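Local coordinates for ATP-dependent CLP protease, putative (Plasmodium falciparum, PDB 2F6I), which probably cleaves proteins into small peptides with the help of ATP, as the serine-protease catalytic domain of a ClpP-type peptidase of the S14 family, at residues Ile73-Pro78 against Val113-Gly118. Numbering follows the deposited sequence.
Sequences IYINSP and VILASG
I75 reaches from strand 71-77 to the backbone of helix 109-116, its CD1 meeting L115 CA at 3.7 Å. The I75 side chain is extended, with CG1 anti to the carbonyl carbon (chi1 -54°) and CD1 anti to CA (chi2 175°), which brings the end methyl to the helix. There CD1 points into the notch between the roots of two side chains, touching I114 CG2 and L115 CB at 4.0 Å each. I114 gives its CG2 branch, while L115 offers only the root of its side chain. Beyond the contact, I114 also packs on F92 of helix 82-94, and L115 on S103 of the neighbouring strand 99-104. Just past the helix end, S117 turns back on I114 O: its OG donates at 2.7 Å, tilted 28° from the carbonyl plane, and its N reaches the same oxygen from the same face. L115 O is hydrogen-bonded by T101 OG1. Strand 71-77 pairs with strands 41-44 and 99-104 in the parallel sheet of the ClpP fold, and here helix 109-116 packs against that sheet. Because the I75 methyl meets aliphatic side-chain carbons and the L115 backbone, dispersion and burial of apolar surface hold the two segments, which have no polar link between them.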
ATOM      1  N   ILE C  73      31.750  29.088   0.808  1.00 45.85           N
ATOM      2  CA  ILE C  73      30.581  28.229   0.676  1.00 45.32           C
ATOM      3  C   ILE C  73      30.241  27.898  -0.776  1.00 46.25           C
ATOM      4  O   ILE C  73      29.900  28.786  -1.562  1.00 44.85           O
ATOM      5  CB  ILE C  73      29.337  28.880   1.326  1.00 45.42           C
ATOM      6  CG1 ILE C  73      29.581  29.085   2.822  1.00 46.41           C
ATOM      7  CG2 ILE C  73      28.108  28.006   1.107  1.00 44.82           C
ATOM      8  CD1 ILE C  73      28.392  29.651   3.568  1.00 45.77           C
ATOM      9  N   TYR C  74      30.342  26.620  -1.133  1.00 46.18           N
ATOM     10  CA  TYR C  74      29.996  26.185  -2.481  1.00 45.14           C
ATOM     11  C   TYR C  74      28.481  26.013  -2.472  1.00 45.10           C
ATOM     12  O   TYR C  74      27.933  25.413  -1.548  1.00 44.64           O
ATOM     13  CB  TYR C  74      30.664  24.850  -2.822  1.00 44.85           C
ATOM     14  CG  TYR C  74      32.163  24.925  -3.011  1.00 46.57           C
ATOM     15  CD1 TYR C  74      33.032  24.379  -2.067  1.00 47.39           C
ATOM     16  CD2 TYR C  74      32.714  25.531  -4.141  1.00 47.65           C
ATOM     17  CE1 TYR C  74      34.413  24.430  -2.242  1.00 48.30           C
ATOM     18  CE2 TYR C  74      34.098  25.588  -4.327  1.00 48.96           C
ATOM     19  CZ  TYR C  74      34.940  25.035  -3.372  1.00 49.66           C
ATOM     20  OH  TYR C  74      36.306  25.079  -3.545  1.00 51.88           O
ATOM     21  N   ILE C  75      27.806  26.542  -3.487  1.00 43.87           N
ATOM     22  CA  ILE C  75      26.356  26.443  -3.542  1.00 42.82           C
ATOM     23  C   ILE C  75      25.830  25.769  -4.802  1.00 43.25           C
ATOM     24  O   ILE C  75      26.148  26.174  -5.922  1.00 44.03           O
ATOM     25  CB  ILE C  75      25.703  27.836  -3.424  1.00 42.71           C
ATOM     26  CG1 ILE C  75      26.220  28.550  -2.174  1.00 43.43           C
ATOM     27  CG2 ILE C  75      24.187  27.696  -3.353  1.00 41.91           C
ATOM     28  CD1 ILE C  75      25.730  29.985  -2.039  1.00 42.10           C
ATOM     29  N   ASN C  76      25.012  24.743  -4.589  1.00 42.79           N
ATOM     30  CA  ASN C  76      24.377  23.959  -5.645  1.00 42.20           C
ATOM     31  C   ASN C  76      23.085  23.494  -4.988  1.00 42.30           C
ATOM     32  O   ASN C  76      23.003  22.377  -4.487  1.00 42.49           O
ATOM     33  CB  ASN C  76      25.249  22.751  -6.008  1.00 42.55           C
ATOM     34  CG  ASN C  76      24.660  21.913  -7.134  1.00 44.19           C
ATOM     35  OD1 ASN C  76      23.573  22.198  -7.641  1.00 43.14           O
ATOM     36  ND2 ASN C  76      25.381  20.872  -7.530  1.00 44.84           N
ATOM     37  N   SER C  77      22.081  24.366  -4.982  1.00 42.71           N
ATOM     38  CA  SER C  77      20.812  24.063  -4.333  1.00 42.05           C
ATOM     39  C   SER C  77      19.605  24.672  -5.036  1.00 42.40           C
ATOM     40  O   SER C  77      19.662  25.796  -5.525  1.00 44.39           O
ATOM     41  CB  SER C  77      20.859  24.563  -2.885  1.00 42.21           C
ATOM     42  OG  SER C  77      19.575  24.568  -2.286  1.00 45.17           O
ATOM     43  N   PRO C  78      18.490  23.929  -5.090  1.00 42.03           N
ATOM     44  CA  PRO C  78      17.261  24.398  -5.734  1.00 41.99           C
ATOM     45  C   PRO C  78      16.462  25.267  -4.771  1.00 42.48           C
ATOM     46  O   PRO C  78      15.333  25.660  -5.060  1.00 44.06           O
ATOM     47  CB  PRO C  78      16.537  23.100  -6.058  1.00 41.57           C
ATOM     48  CG  PRO C  78      16.859  22.268  -4.852  1.00 42.94           C
ATOM     49  CD  PRO C  78      18.348  22.524  -4.660  1.00 42.36           C
ATOM     50  N   VAL C 113      19.755  33.908  -3.527  1.00 45.14           N
ATOM     51  CA  VAL C 113      19.892  35.073  -2.662  1.00 46.47           C
ATOM     52  C   VAL C 113      21.117  34.929  -1.764  1.00 47.81           C
ATOM     53  O   VAL C 113      21.876  35.883  -1.578  1.00 49.56           O
ATOM     54  CB  VAL C 113      18.648  35.266  -1.776  1.00 45.70           C
ATOM     55  CG1 VAL C 113      18.839  36.473  -0.877  1.00 44.62           C
ATOM     56  CG2 VAL C 113      17.411  35.442  -2.648  1.00 45.80           C
ATOM     57  N   ILE C 114      21.305  33.737  -1.206  1.00 47.47           N
ATOM     58  CA  ILE C 114      22.452  33.481  -0.343  1.00 46.55           C
ATOM     59  C   ILE C 114      23.721  33.669  -1.166  1.00 46.56           C
ATOM     60  O   ILE C 114      24.703  34.244  -0.695  1.00 46.81           O
ATOM     61  CB  ILE C 114      22.418  32.047   0.226  1.00 46.57           C
ATOM     62  CG1 ILE C 114      21.232  31.899   1.181  1.00 46.23           C
ATOM     63  CG2 ILE C 114      23.723  31.737   0.946  1.00 43.97           C
ATOM     64  CD1 ILE C 114      21.037  30.491   1.710  1.00 46.74           C
ATOM     65  N   LEU C 115      23.692  33.178  -2.400  1.00 45.83           N
ATOM     66  CA  LEU C 115      24.828  33.309  -3.302  1.00 45.11           C
ATOM     67  C   LEU C 115      25.144  34.793  -3.481  1.00 46.84           C
ATOM     68  O   LEU C 115      26.298  35.208  -3.395  1.00 46.15           O
ATOM     69  CB  LEU C 115      24.486  32.687  -4.660  1.00 42.65           C
ATOM     70  CG  LEU C 115      25.436  32.925  -5.839  1.00 40.77           C
ATOM     71  CD1 LEU C 115      26.804  32.316  -5.558  1.00 37.22           C
ATOM     72  CD2 LEU C 115      24.828  32.319  -7.095  1.00 38.59           C
ATOM     73  N   ALA C 116      24.099  35.585  -3.708  1.00 47.89           N
ATOM     74  CA  ALA C 116      24.237  37.021  -3.927  1.00 49.85           C
ATOM     75  C   ALA C 116      24.626  37.828  -2.688  1.00 51.86           C
ATOM     76  O   ALA C 116      25.087  38.965  -2.807  1.00 51.64           O
ATOM     77  CB  ALA C 116      22.947  37.573  -4.518  1.00 47.64           C
ATOM     78  N   SER C 117      24.447  37.254  -1.504  1.00 52.89           N
ATOM     79  CA  SER C 117      24.787  37.968  -0.279  1.00 55.30           C
ATOM     80  C   SER C 117      26.248  37.808   0.124  1.00 55.59           C
ATOM     81  O   SER C 117      26.663  38.296   1.172  1.00 57.06           O
ATOM     82  CB  SER C 117      23.890  37.509   0.869  1.00 55.37           C
ATOM     83  OG  SER C 117      24.049  36.125   1.113  1.00 59.38           O
ATOM     84  N   GLY C 118      27.028  37.126  -0.707  1.00 56.44           N
ATOM     85  CA  GLY C 118      28.432  36.934  -0.392  1.00 56.72           C
ATOM     86  C   GLY C 118      29.170  38.259  -0.342  1.00 58.73           C
ATOM     87  O   GLY C 118      28.661  39.272  -0.824  1.00 58.53           O
TER